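Local coordinates for protein multi-copper Oxidase CueO (Ochrobactrum, PDB 6EVG) that probably oxidises phenolic substrates in the manner of a laccase, with copper as cofactor, and has oxidase activity towards lignin model compounds and lignosulfonate, at residues V246-G251 with G459-A464; N255-E260 with P453-S458; R333-D338 with E423-T428; L446-K451 with G468-L473. All coordinates share one frame; numbering follows the deposited sequence.

Contact 1. Residues V246-G251 with G459-A464; sequences VASDGG and GWKDTA
A type I beta turn from S248 to G251, at the tip of a hairpin, carries D249 against residues W460-T463. One oxygen, D249 OD2, holds the contact together by accepting three hydrogen bonds. D462 N gives the first, on the anti lone pair, with D462 N to D249 OD2 at 2.9 Å. T463 N adds a second from above the carboxylate plane, with T463 N to D249 OD2 at 3.0 Å. The third is a salt bridge, K461 NZ to D249 OD2 at 2.9 Å; K461 NZ comes from the opposite face to T463 N. K461 is bent at chi3 (60°) and chi4 (58°), which curls NZ back to the backbone, where it also bonds T463 O at 2.9 Å. S248 OG accepts from the same ammonium, K461 NZ to S248 OG at 3.0 Å, and is bonded in addition to R269 O. The backbone adds one bond, G250 N to W460 O, at 2.9 Å. Water 1 joins W460 O to G251 O. G250 packs close to W460, with W460 CB 3.9 Å from G250 CA. K461 also pairs with E268, and D462 with R269. D249 OD1 accepts from R269 N. The turn lies between strand 269-275, which neighbours 243-248 in its sheet, and strand 463-466 at the edge of another sheet.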
loop_
_atom_site.group_PDB
_atom_site.type_symbol
_atom_site.label_atom_id
_atom_site.label_comp_id
_atom_site.label_asym_id
_atom_site.label_seq_id
_atom_site.Cartn_x
_atom_site.Cartn_y
_atom_site.Cartn_z
ATOM N N VAL A 246 -11.052 11.276 3.489
ATOM C CA VAL A 246 -10.996 12.249 2.431
ATOM C C VAL A 246 -10.328 11.720 1.149
ATOM O O VAL A 246 -10.499 12.377 0.107
ATOM C CB VAL A 246 -10.302 13.555 2.865
ATOM C CG1 VAL A 246 -11.098 14.234 3.973
ATOM C CG2 VAL A 246 -8.838 13.381 3.274
ATOM N N ALA A 247 -9.622 10.614 1.217
ATOM C CA ALA A 247 -8.919 10.101 0.020
ATOM C C ALA A 247 -8.600 8.653 0.243
ATOM O O ALA A 247 -8.430 8.168 1.348
ATOM C CB ALA A 247 -7.615 10.863 -0.203
ATOM N N SER A 248 -8.460 7.951 -0.912
ATOM C CA SER A 248 -7.813 6.626 -0.924
ATOM C C SER A 248 -6.664 6.648 -1.951
ATOM O O SER A 248 -6.133 7.732 -2.233
ATOM C CB SER A 248 -8.825 5.489 -1.121
ATOM O OG SER A 248 -8.226 4.206 -0.905
ATOM N N ASP A 249 -6.303 5.486 -2.462
ATOM C CA ASP A 249 -5.036 5.299 -3.216
ATOM C C ASP A 249 -4.844 6.362 -4.281
ATOM O O ASP A 249 -3.723 6.857 -4.490
ATOM C CB ASP A 249 -5.104 3.932 -3.935
ATOM C CG ASP A 249 -5.599 2.787 -3.118
ATOM O OD1 ASP A 249 -5.428 2.739 -1.883
ATOM O OD2 ASP A 249 -6.227 1.878 -3.773
ATOM N N GLY A 250 -5.896 6.629 -5.067
ATOM C CA GLY A 250 -5.848 7.477 -6.212
ATOM C C GLY A 250 -6.282 8.898 -5.989
ATOM O O GLY A 250 -6.449 9.640 -6.981
ATOM N N GLY A 251 -6.487 9.284 -4.735
ATOM C CA GLY A 251 -6.753 10.667 -4.403
ATOM C C GLY A 251 -8.112 10.928 -3.776
ATOM O O GLY A 251 -8.740 10.031 -3.176
ATOM N N GLY A 459 -13.733 6.261 -4.832
ATOM C CA GLY A 459 -12.901 7.099 -5.696
ATOM C C GLY A 459 -11.932 6.276 -6.567
ATOM O O GLY A 459 -12.131 5.090 -6.782
ATOM N N TRP A 460 -10.899 6.941 -7.054
ATOM C CA TRP A 460 -9.868 6.179 -7.798
ATOM C C TRP A 460 -9.063 5.318 -6.876
ATOM O O TRP A 460 -8.582 5.828 -5.815
ATOM C CB TRP A 460 -8.964 7.140 -8.579
ATOM C CG TRP A 460 -9.573 7.679 -9.802
ATOM C CD1 TRP A 460 -9.964 8.957 -10.085
ATOM C CD2 TRP A 460 -9.915 6.911 -10.991
ATOM N NE1 TRP A 460 -10.519 9.044 -11.327
ATOM C CE2 TRP A 460 -10.476 7.802 -11.933
ATOM C CE3 TRP A 460 -9.726 5.585 -11.347
ATOM C CZ2 TRP A 460 -10.855 7.378 -13.205
ATOM C CZ3 TRP A 460 -10.104 5.187 -12.637
ATOM C CH2 TRP A 460 -10.623 6.062 -13.534
ATOM N N LYS A 461 -8.885 4.047 -7.236
ATOM C CA LYS A 461 -8.110 3.128 -6.412
ATOM C C LYS A 461 -7.171 2.309 -7.297
ATOM O O LYS A 461 -7.315 2.218 -8.523
ATOM C CB LYS A 461 -9.043 2.239 -5.568
ATOM C CG LYS A 461 -9.579 3.065 -4.339
ATOM C CD LYS A 461 -10.415 2.332 -3.358
ATOM C CE LYS A 461 -9.721 1.186 -2.724
ATOM N NZ LYS A 461 -8.446 1.454 -1.973
ATOM N N ASP A 462 -6.155 1.742 -6.633
ATOM C CA ASP A 462 -5.273 0.772 -7.273
ATOM C C ASP A 462 -5.168 -0.522 -6.506
ATOM O O ASP A 462 -4.559 -1.470 -7.048
ATOM C CB ASP A 462 -3.861 1.377 -7.588
ATOM C CG ASP A 462 -3.109 1.852 -6.355
ATOM O OD1 ASP A 462 -2.935 1.032 -5.409
ATOM O OD2 ASP A 462 -2.670 3.031 -6.330
ATOM N N THR A 463 -5.696 -0.622 -5.279
ATOM C CA THR A 463 -5.614 -1.798 -4.460
ATOM C C THR A 463 -7.003 -1.902 -3.771
ATOM O O THR A 463 -7.504 -0.887 -3.312
ATOM C CB THR A 463 -4.491 -1.719 -3.420
ATOM O OG1 THR A 463 -3.257 -1.399 -4.118
ATOM C CG2 THR A 463 -4.320 -2.972 -2.661
ATOM N N ALA A 464 -7.586 -3.096 -3.706
ATOM C CA ALA A 464 -8.913 -3.268 -3.073
ATOM C C ALA A 464 -9.047 -4.621 -2.466
ATOM O O ALA A 464 -8.639 -5.614 -3.088
ATOM C CB ALA A 464 -10.011 -3.056 -4.056
HETATM O O HOH W 1 -9.759 7.392 -3.777
#

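Contact 2. Residues N255-E260 with P453-S458; sequences NPEPVE and PPAHQS
Both the ring and the backbone of H456 donate to one carboxylate oxygen, E257 OE1. The ring bond, H456 ND1 to E257 OE1, is 2.8 Å, and OE1 lies within 8° of the imidazole plane. The backbone bond, H456 N to E257 OE1, is also 2.8 Å and runs nearly along the C-O axis of the acceptor. The two donors come from opposite faces of the carboxylate plane, with ND1 well above it. E257 CG is anti to the backbone N (chi1 -177°), and the chain beyond is extended, so the carboxylate reaches across to the short 3-10 segment A455-H456. The imidazole and carboxylate planes are 52° apart. V259 CG1 lies over one face of the ring in a CH-pi contact, 4.0 Å from the H456 ring centroid. Q457 CG covers the opposite face toward the rim. P454 CB and A455 CB pack near E257 OE1, each at 3.8 Å. Water 2 accepts from A455 N and gives E257 OE2 a weak bond. ND1 is the donor, so it carries the proton in this bond to E257. Strand 251-259 is the edge of its sheet, paired with 243-248, whose V245 touches H456. The loop of 453-458 lies over the face that carries E257, V259 and V245, while P453 and Q457 pack back onto strand 442-448.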
loop_
_atom_site.group_PDB
_atom_site.type_symbol
_atom_site.label_atom_id
_atom_site.label_comp_id
_atom_site.label_asym_id
_atom_site.label_seq_id
_atom_site.Cartn_x
_atom_site.Cartn_y
_atom_site.Cartn_z
ATOM N N ASN A 255 -17.133 13.663 -1.798
ATOM C CA ASN A 255 -17.962 13.777 -0.579
ATOM C C ASN A 255 -17.351 12.955 0.544
ATOM O O ASN A 255 -17.742 11.829 0.761
ATOM C CB ASN A 255 -19.390 13.340 -0.922
ATOM C CG ASN A 255 -19.928 14.069 -2.174
ATOM O OD1 ASN A 255 -19.841 15.281 -2.286
ATOM N ND2 ASN A 255 -20.466 13.333 -3.096
ATOM N N PRO A 256 -16.372 13.543 1.265
ATOM C CA PRO A 256 -15.724 12.838 2.390
ATOM C C PRO A 256 -16.764 12.182 3.301
ATOM O O PRO A 256 -17.847 12.771 3.622
ATOM C CB PRO A 256 -14.977 13.929 3.117
ATOM C CG PRO A 256 -14.563 14.877 2.019
ATOM C CD PRO A 256 -15.732 14.837 0.998
ATOM N N GLU A 257 -16.429 11.003 3.816
ATOM C CA GLU A 257 -17.330 10.187 4.577
ATOM C C GLU A 257 -16.774 9.874 5.945
ATOM O O GLU A 257 -15.707 9.315 6.027
ATOM C CB GLU A 257 -17.546 8.840 3.821
ATOM C CG GLU A 257 -18.568 7.937 4.559
ATOM C CD GLU A 257 -18.677 6.502 4.058
ATOM O OE1 GLU A 257 -17.842 6.020 3.274
ATOM O OE2 GLU A 257 -19.605 5.811 4.540
ATOM N N PRO A 258 -17.528 10.146 7.051
ATOM C CA PRO A 258 -17.083 9.670 8.357
ATOM C C PRO A 258 -17.343 8.210 8.531
ATOM O O PRO A 258 -18.460 7.720 8.223
ATOM C CB PRO A 258 -17.882 10.527 9.344
ATOM C CG PRO A 258 -19.115 10.858 8.581
ATOM C CD PRO A 258 -18.803 10.880 7.107
ATOM N N VAL A 259 -16.366 7.505 9.033
ATOM C CA VAL A 259 -16.536 6.113 9.405
ATOM C C VAL A 259 -16.106 5.927 10.852
ATOM O O VAL A 259 -15.268 6.659 11.357
ATOM C CB VAL A 259 -15.829 5.141 8.492
ATOM C CG1 VAL A 259 -16.248 5.299 7.034
ATOM C CG2 VAL A 259 -14.378 5.270 8.601
ATOM N N GLU A 260 -16.746 4.969 11.524
ATOM C CA GLU A 260 -16.333 4.642 12.897
ATOM C C GLU A 260 -15.239 3.610 12.964
ATOM O O GLU A 260 -14.543 3.524 13.998
ATOM C CB GLU A 260 -17.548 4.239 13.723
ATOM C CG GLU A 260 -18.630 5.297 13.794
ATOM C CD GLU A 260 -19.764 4.826 14.694
ATOM O OE1 GLU A 260 -20.665 4.090 14.182
ATOM O OE2 GLU A 260 -19.688 5.134 15.884
ATOM N N PRO A 453 -20.186 0.494 -3.588
ATOM C CA PRO A 453 -19.287 0.680 -2.475
ATOM C C PRO A 453 -19.676 1.871 -1.644
ATOM O O PRO A 453 -20.301 2.826 -2.155
ATOM C CB PRO A 453 -17.930 0.940 -3.151
ATOM C CG PRO A 453 -18.250 1.495 -4.460
ATOM C CD PRO A 453 -19.519 0.777 -4.871
ATOM N N PRO A 454 -19.260 1.901 -0.378
ATOM C CA PRO A 454 -19.433 3.135 0.442
ATOM C C PRO A 454 -18.602 4.241 -0.191
ATOM O O PRO A 454 -17.605 3.996 -0.882
ATOM C CB PRO A 454 -18.926 2.730 1.818
ATOM C CG PRO A 454 -17.939 1.697 1.512
ATOM C CD PRO A 454 -18.457 0.907 0.337
ATOM N N ALA A 455 -18.950 5.481 0.150
ATOM C CA ALA A 455 -18.288 6.635 -0.422
ATOM C C ALA A 455 -16.752 6.597 -0.264
ATOM O O ALA A 455 -16.013 6.917 -1.196
ATOM C CB ALA A 455 -18.823 7.948 0.165
ATOM N N HIS A 456 -16.282 6.186 0.914
ATOM C CA HIS A 456 -14.849 6.187 1.161
ATOM C C HIS A 456 -14.066 5.234 0.232
ATOM O O HIS A 456 -12.827 5.397 0.104
ATOM C CB HIS A 456 -14.499 5.960 2.620
ATOM C CG HIS A 456 -14.670 4.570 3.154
ATOM N ND1 HIS A 456 -15.889 4.046 3.542
ATOM C CD2 HIS A 456 -13.766 3.623 3.505
ATOM C CE1 HIS A 456 -15.714 2.856 4.100
ATOM N NE2 HIS A 456 -14.429 2.548 4.073
ATOM N N GLN A 457 -14.762 4.232 -0.349
ATOM C CA GLN A 457 -14.122 3.274 -1.235
ATOM C C GLN A 457 -14.499 3.510 -2.693
ATOM O O GLN A 457 -14.238 2.626 -3.519
ATOM C CB GLN A 457 -14.521 1.877 -0.822
ATOM C CG GLN A 457 -14.052 1.508 0.586
ATOM C CD GLN A 457 -14.610 0.199 1.134
ATOM O OE1 GLN A 457 -15.427 -0.455 0.501
ATOM N NE2 GLN A 457 -14.086 -0.232 2.289
ATOM N N SER A 458 -15.075 4.658 -3.016
ATOM C CA SER A 458 -15.686 4.888 -4.333
ATOM C C SER A 458 -14.842 5.689 -5.301
ATOM O O SER A 458 -15.228 5.814 -6.469
ATOM C CB SER A 458 -17.042 5.570 -4.179
ATOM O OG SER A 458 -16.871 6.924 -3.720
HETATM O O HOH W 2 -21.276 5.886 1.720
#

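Contact 3. Residues R333-D338 with E423-T428; sequences RSFFFD and EIWDLT
R333 CG is anti to the carbonyl carbon (chi1 -57°), and the chain runs extended from CG to NE beside W425. This places NE beside E423; chi4 (-105°) sets CZ so that NE and NH2 meet it side-on, one to each carboxylate oxygen. R333 NE to E423 OE1 is 2.7 Å, and R333 NH2 to E423 OE2 is 3.0 Å, the latter on the syn lone pair. W425 NE1 takes the anti lone pair of the same OE1, 2.8 Å from E423 OE1, and the bond is nearly straight (176°). OE1 therefore has two donors, which should fix both the carboxylate and the indole. R333 CB lies over the five-membered ring of W425. F335 turns its edge to the six-membered ring in an edge-to-face pair, with F335 CE2 3.5 Å from W425 CE3. On the other side of the sheet, water 3 links S334 OG to D426 OD2. D426 also pairs with K469 and R332. The strands run parallel: D426 N to R333 O is 2.8 Å and F335 N to D426 O is 2.8 Å. Strand 332-336 is the edge of its sheet, and 422-428 lies between it and 469-475. F335 and W425 both meet F488 of the facing sheet, and F337 packs against the copper ligand H434.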
loop_
_atom_site.group_PDB
_atom_site.type_symbol
_atom_site.label_atom_id
_atom_site.label_comp_id
_atom_site.label_asym_id
_atom_site.label_seq_id
_atom_site.Cartn_x
_atom_site.Cartn_y
_atom_site.Cartn_z
ATOM N N ARG A 333 -13.891 -8.948 -18.232
ATOM C CA ARG A 333 -13.024 -10.024 -17.819
ATOM C C ARG A 333 -13.437 -10.557 -16.490
ATOM O O ARG A 333 -14.161 -9.866 -15.744
ATOM C CB ARG A 333 -11.539 -9.602 -17.793
ATOM C CG ARG A 333 -11.015 -9.064 -19.100
ATOM C CD ARG A 333 -9.489 -8.920 -19.053
ATOM N NE ARG A 333 -9.020 -8.107 -20.171
ATOM C CZ ARG A 333 -8.409 -8.551 -21.246
ATOM N NH1 ARG A 333 -8.194 -9.838 -21.447
ATOM N NH2 ARG A 333 -8.090 -7.677 -22.205
ATOM N N SER A 334 -12.910 -11.704 -16.111
ATOM C CA SER A 334 -13.109 -12.314 -14.827
ATOM C C SER A 334 -11.835 -12.948 -14.334
ATOM O O SER A 334 -11.108 -13.576 -15.117
ATOM C CB SER A 334 -14.186 -13.407 -14.955
ATOM O OG SER A 334 -15.426 -12.930 -15.451
ATOM N N PHE A 335 -11.560 -12.799 -13.022
ATOM C CA PHE A 335 -10.462 -13.452 -12.377
ATOM C C PHE A 335 -10.884 -14.025 -11.068
ATOM O O PHE A 335 -11.646 -13.385 -10.309
ATOM C CB PHE A 335 -9.222 -12.529 -12.230
ATOM C CG PHE A 335 -8.709 -12.037 -13.535
ATOM C CD1 PHE A 335 -7.912 -12.837 -14.330
ATOM C CD2 PHE A 335 -9.100 -10.832 -14.057
ATOM C CE1 PHE A 335 -7.529 -12.398 -15.589
ATOM C CE2 PHE A 335 -8.730 -10.399 -15.298
ATOM C CZ PHE A 335 -7.940 -11.201 -16.086
ATOM N N PHE A 336 -10.384 -15.188 -10.742
ATOM C CA PHE A 336 -10.622 -15.937 -9.506
ATOM C C PHE A 336 -9.288 -16.102 -8.767
ATOM O O PHE A 336 -8.285 -16.565 -9.352
ATOM C CB PHE A 336 -11.253 -17.300 -9.838
ATOM C CG PHE A 336 -11.412 -18.207 -8.674
ATOM C CD1 PHE A 336 -12.072 -17.794 -7.526
ATOM C CD2 PHE A 336 -10.873 -19.485 -8.691
ATOM C CE1 PHE A 336 -12.239 -18.665 -6.458
ATOM C CE2 PHE A 336 -11.011 -20.345 -7.601
ATOM C CZ PHE A 336 -11.731 -19.922 -6.525
ATOM N N PHE A 337 -9.264 -15.692 -7.494
ATOM C CA PHE A 337 -8.117 -15.900 -6.633
ATOM C C PHE A 337 -8.093 -17.365 -6.189
ATOM O O PHE A 337 -8.754 -17.766 -5.220
ATOM C CB PHE A 337 -8.190 -14.957 -5.407
ATOM C CG PHE A 337 -8.037 -13.499 -5.735
ATOM C CD1 PHE A 337 -9.072 -12.721 -6.180
ATOM C CD2 PHE A 337 -6.810 -12.884 -5.632
ATOM C CE1 PHE A 337 -8.881 -11.362 -6.407
ATOM C CE2 PHE A 337 -6.635 -11.552 -5.895
ATOM C CZ PHE A 337 -7.668 -10.795 -6.307
ATOM N N ASP A 338 -7.334 -18.157 -6.944
ATOM C CA ASP A 338 -7.344 -19.586 -6.779
ATOM C C ASP A 338 -6.215 -20.004 -5.848
ATOM O O ASP A 338 -5.031 -20.062 -6.242
ATOM C CB ASP A 338 -7.214 -20.251 -8.157
ATOM C CG ASP A 338 -7.517 -21.730 -8.110
ATOM O OD1 ASP A 338 -7.604 -22.344 -7.037
ATOM O OD2 ASP A 338 -7.713 -22.290 -9.233
ATOM N N GLU A 423 -12.289 -1.386 -19.131
ATOM C CA GLU A 423 -12.801 -2.744 -19.031
ATOM C C GLU A 423 -13.480 -2.928 -17.671
ATOM O O GLU A 423 -13.098 -2.247 -16.710
ATOM C CB GLU A 423 -11.685 -3.778 -19.174
ATOM C CG GLU A 423 -10.895 -3.700 -20.462
ATOM C CD GLU A 423 -9.869 -4.833 -20.624
ATOM O OE1 GLU A 423 -9.642 -5.570 -19.626
ATOM O OE2 GLU A 423 -9.339 -5.016 -21.738
ATOM N N ILE A 424 -14.427 -3.834 -17.588
ATOM C CA ILE A 424 -14.995 -4.264 -16.296
ATOM C C ILE A 424 -14.434 -5.603 -15.956
ATOM O O ILE A 424 -14.494 -6.519 -16.789
ATOM C CB ILE A 424 -16.547 -4.279 -16.336
ATOM C CG1 ILE A 424 -17.022 -2.846 -16.572
ATOM C CG2 ILE A 424 -17.079 -4.912 -15.096
ATOM C CD1 ILE A 424 -18.475 -2.667 -16.895
ATOM N N TRP A 425 -13.884 -5.732 -14.757
ATOM C CA TRP A 425 -13.351 -6.994 -14.269
ATOM C C TRP A 425 -14.206 -7.497 -13.099
ATOM O O TRP A 425 -14.400 -6.765 -12.103
ATOM C CB TRP A 425 -11.925 -6.836 -13.812
ATOM C CG TRP A 425 -10.919 -6.589 -14.904
ATOM C CD1 TRP A 425 -11.125 -6.139 -16.182
ATOM C CD2 TRP A 425 -9.498 -6.802 -14.806
ATOM N NE1 TRP A 425 -9.961 -6.125 -16.900
ATOM C CE2 TRP A 425 -8.949 -6.495 -16.067
ATOM C CE3 TRP A 425 -8.663 -7.201 -13.768
ATOM C CZ2 TRP A 425 -7.585 -6.642 -16.342
ATOM C CZ3 TRP A 425 -7.305 -7.348 -14.035
ATOM C CH2 TRP A 425 -6.791 -7.090 -15.290
ATOM N N ASP A 426 -14.675 -8.726 -13.203
ATOM C CA ASP A 426 -15.279 -9.526 -12.134
ATOM C C ASP A 426 -14.155 -10.165 -11.351
ATOM O O ASP A 426 -13.307 -10.844 -11.950
ATOM C CB ASP A 426 -16.243 -10.636 -12.764
ATOM C CG ASP A 426 -17.536 -10.081 -13.310
ATOM O OD1 ASP A 426 -18.263 -9.344 -12.626
ATOM O OD2 ASP A 426 -17.911 -10.378 -14.469
ATOM N N LEU A 427 -14.130 -10.005 -10.045
ATOM C CA LEU A 427 -13.143 -10.615 -9.159
ATOM C C LEU A 427 -13.815 -11.454 -8.109
ATOM O O LEU A 427 -14.773 -10.973 -7.483
ATOM C CB LEU A 427 -12.317 -9.489 -8.480
ATOM C CG LEU A 427 -11.553 -8.580 -9.421
ATOM C CD1 LEU A 427 -10.849 -7.465 -8.651
ATOM C CD2 LEU A 427 -10.541 -9.319 -10.299
ATOM N N THR A 428 -13.360 -12.691 -7.913
ATOM C CA THR A 428 -14.005 -13.613 -6.979
ATOM C C THR A 428 -12.994 -14.257 -6.061
ATOM O O THR A 428 -11.874 -14.608 -6.489
ATOM C CB THR A 428 -14.773 -14.701 -7.772
ATOM O OG1 THR A 428 -13.986 -15.288 -8.737
ATOM C CG2 THR A 428 -15.790 -14.171 -8.559
HETATM O O HOH W 3 -17.929 -11.948 -16.700
#

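Contact 4. Residues L446-K451 with G468-L473; sequences LSLNGK and GKAEIL
A classic beta bulge and a type I' turn shape this antiparallel pairing, in which 442-448, of which 446-448 is part, is the edge strand of its sheet. L446 and S447 both face E471, and both amides bond to E471 O. L446 N to E471 O is 2.8 Å. S447 N to E471 O is longer at 3.3 Å, and both donors come from the same face of that carbonyl. S447 O takes E471 N in return at 3.0 Å. Beyond the non-hydrogen-bonded pair L448-A470, N449 N bonds K469 O at 2.8 Å. N449 OD1 receives K469 N, at 2.9 Å from N449 OD1, with the donor above the amide plane. N449 ND2 bonds D467 O, so the amide group spans the start of strand 469-475. N449 OD1 lies 3.6 Å from G468 CA. On the face of S447 and E471, S447 OG touches E471 CG and CD, each 3.3 Å away. On the face of L448 and A470 the contact is apolar, with L448 CD2 3.9 Å from A470 CB. L446 CD2 packs on L473 CB at the far end. K469 pairs with D426 on the adjoining strand 422-428, and E471 with R332 of the strand beyond. The contact thus rests on backbone and amide bonds along the strands, with small apolar patches, while the charges of K469 and E471 are probably balanced by partners outside it.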
loop_
_atom_site.group_PDB
_atom_site.type_symbol
_atom_site.label_atom_id
_atom_site.label_comp_id
_atom_site.label_asym_id
_atom_site.label_seq_id
_atom_site.Cartn_x
_atom_site.Cartn_y
_atom_site.Cartn_z
ATOM N N LEU A 446 -17.195 -0.749 -8.720
ATOM C CA LEU A 446 -18.628 -0.699 -9.083
ATOM C C LEU A 446 -19.517 -1.361 -8.103
ATOM O O LEU A 446 -20.619 -0.855 -7.809
ATOM C CB LEU A 446 -18.842 -1.329 -10.477
ATOM C CG LEU A 446 -18.099 -0.715 -11.624
ATOM C CD1 LEU A 446 -18.315 -1.543 -12.872
ATOM C CD2 LEU A 446 -18.449 0.731 -11.885
ATOM N N SER A 447 -19.119 -2.469 -7.553
ATOM C CA SER A 447 -19.944 -3.253 -6.629
ATOM C C SER A 447 -19.074 -4.140 -5.767
ATOM O O SER A 447 -18.014 -4.613 -6.238
ATOM C CB SER A 447 -21.000 -4.055 -7.371
ATOM O OG SER A 447 -20.463 -5.132 -8.084
ATOM N N LEU A 448 -19.532 -4.404 -4.561
ATOM C CA LEU A 448 -18.936 -5.338 -3.620
ATOM C C LEU A 448 -20.087 -6.227 -3.158
ATOM O O LEU A 448 -21.029 -5.745 -2.521
ATOM C CB LEU A 448 -18.322 -4.595 -2.429
ATOM C CG LEU A 448 -17.203 -3.602 -2.782
ATOM C CD1 LEU A 448 -16.924 -2.689 -1.615
ATOM C CD2 LEU A 448 -15.964 -4.334 -3.218
ATOM N N ASN A 449 -20.055 -7.506 -3.491
ATOM C CA ASN A 449 -21.128 -8.423 -3.114
ATOM C C ASN A 449 -22.500 -7.901 -3.522
ATOM O O ASN A 449 -23.484 -8.049 -2.751
ATOM C CB ASN A 449 -21.005 -8.863 -1.669
ATOM C CG ASN A 449 -19.766 -9.655 -1.465
ATOM O OD1 ASN A 449 -19.489 -10.646 -2.174
ATOM N ND2 ASN A 449 -18.928 -9.165 -0.543
ATOM N N GLY A 450 -22.549 -7.279 -4.696
ATOM C CA GLY A 450 -23.821 -6.844 -5.233
ATOM C C GLY A 450 -24.264 -5.484 -4.835
ATOM O O GLY A 450 -25.292 -5.048 -5.305
ATOM N N LYS A 451 -23.492 -4.790 -3.991
ATOM C CA LYS A 451 -23.839 -3.482 -3.481
ATOM C C LYS A 451 -22.827 -2.410 -3.937
ATOM O O LYS A 451 -21.651 -2.674 -3.972
ATOM C CB LYS A 451 -23.776 -3.541 -1.943
ATOM C CG LYS A 451 -24.471 -2.436 -1.223
ATOM C CD LYS A 451 -24.700 -2.828 0.247
ATOM C CE LYS A 451 -24.362 -1.774 1.316
ATOM N NZ LYS A 451 -23.976 -2.364 2.664
ATOM N N GLY A 468 -15.523 -12.271 -1.474
ATOM C CA GLY A 468 -16.678 -12.856 -2.134
ATOM C C GLY A 468 -16.608 -12.477 -3.605
ATOM O O GLY A 468 -15.909 -13.121 -4.397
ATOM N N LYS A 469 -17.286 -11.390 -3.957
ATOM C CA LYS A 469 -17.385 -10.894 -5.281
ATOM C C LYS A 469 -17.184 -9.390 -5.320
ATOM O O LYS A 469 -17.673 -8.694 -4.451
ATOM C CB LYS A 469 -18.779 -11.234 -5.848
ATOM C CG LYS A 469 -18.996 -10.733 -7.246
ATOM C CD LYS A 469 -18.184 -11.584 -8.211
ATOM C CE LYS A 469 -18.047 -11.006 -9.601
ATOM N NZ LYS A 469 -19.358 -10.603 -10.197
ATOM N N ALA A 470 -16.497 -8.886 -6.349
ATOM C CA ALA A 470 -16.430 -7.483 -6.677
ATOM C C ALA A 470 -16.483 -7.269 -8.154
ATOM O O ALA A 470 -16.058 -8.154 -8.931
ATOM C CB ALA A 470 -15.179 -6.836 -6.126
ATOM N N GLU A 471 -16.931 -6.104 -8.563
ATOM C CA GLU A 471 -16.814 -5.650 -9.943
ATOM C C GLU A 471 -16.091 -4.325 -9.967
ATOM O O GLU A 471 -16.425 -3.428 -9.175
ATOM C CB GLU A 471 -18.188 -5.414 -10.627
ATOM C CG GLU A 471 -19.097 -6.621 -10.691
ATOM C CD GLU A 471 -20.502 -6.311 -11.124
ATOM O OE1 GLU A 471 -20.685 -5.374 -11.870
ATOM O OE2 GLU A 471 -21.382 -7.159 -10.872
ATOM N N ILE A 472 -15.082 -4.205 -10.836
ATOM C CA ILE A 472 -14.288 -2.966 -10.926
ATOM C C ILE A 472 -14.249 -2.493 -12.358
ATOM O O ILE A 472 -14.297 -3.301 -13.295
ATOM C CB ILE A 472 -12.872 -3.103 -10.326
ATOM C CG1 ILE A 472 -12.017 -4.113 -11.128
ATOM C CG2 ILE A 472 -12.959 -3.499 -8.862
ATOM C CD1 ILE A 472 -10.544 -4.135 -10.712
ATOM N N LEU A 473 -14.148 -1.183 -12.535
ATOM C CA LEU A 473 -14.063 -0.491 -13.820
ATOM C C LEU A 473 -12.616 -0.017 -13.952
ATOM O O LEU A 473 -12.203 0.889 -13.221
ATOM C CB LEU A 473 -15.081 0.628 -13.919
ATOM C CG LEU A 473 -15.018 1.473 -15.192
ATOM C CD1 LEU A 473 -15.377 0.623 -16.446
ATOM C CD2 LEU A 473 -15.953 2.666 -15.087
#

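Overall arrangement
Contacts 3 and 4 lie in one four-stranded sheet, their centres about 10 Å apart. W425 N to I472 O and L427 N to A470 O, each 2.9 Å, probably join them as hydrogen bonds. Contacts 1 and 2 tie the loop and strand that follow 442-448 to the hairpin 243-259, with centres about 11 Å apart. V246 CG1 touches P256 CB at 4.0 Å. P453 and Q457 of contact 2 pack on L446-L448 of contact 4, so the four contacts form a chain of neighbours. The copper bound by H434, C490 and H495 lies nearest contact 3, about 5 Å from the F337 side chain and about 11 Å from that of T463 in contact 1.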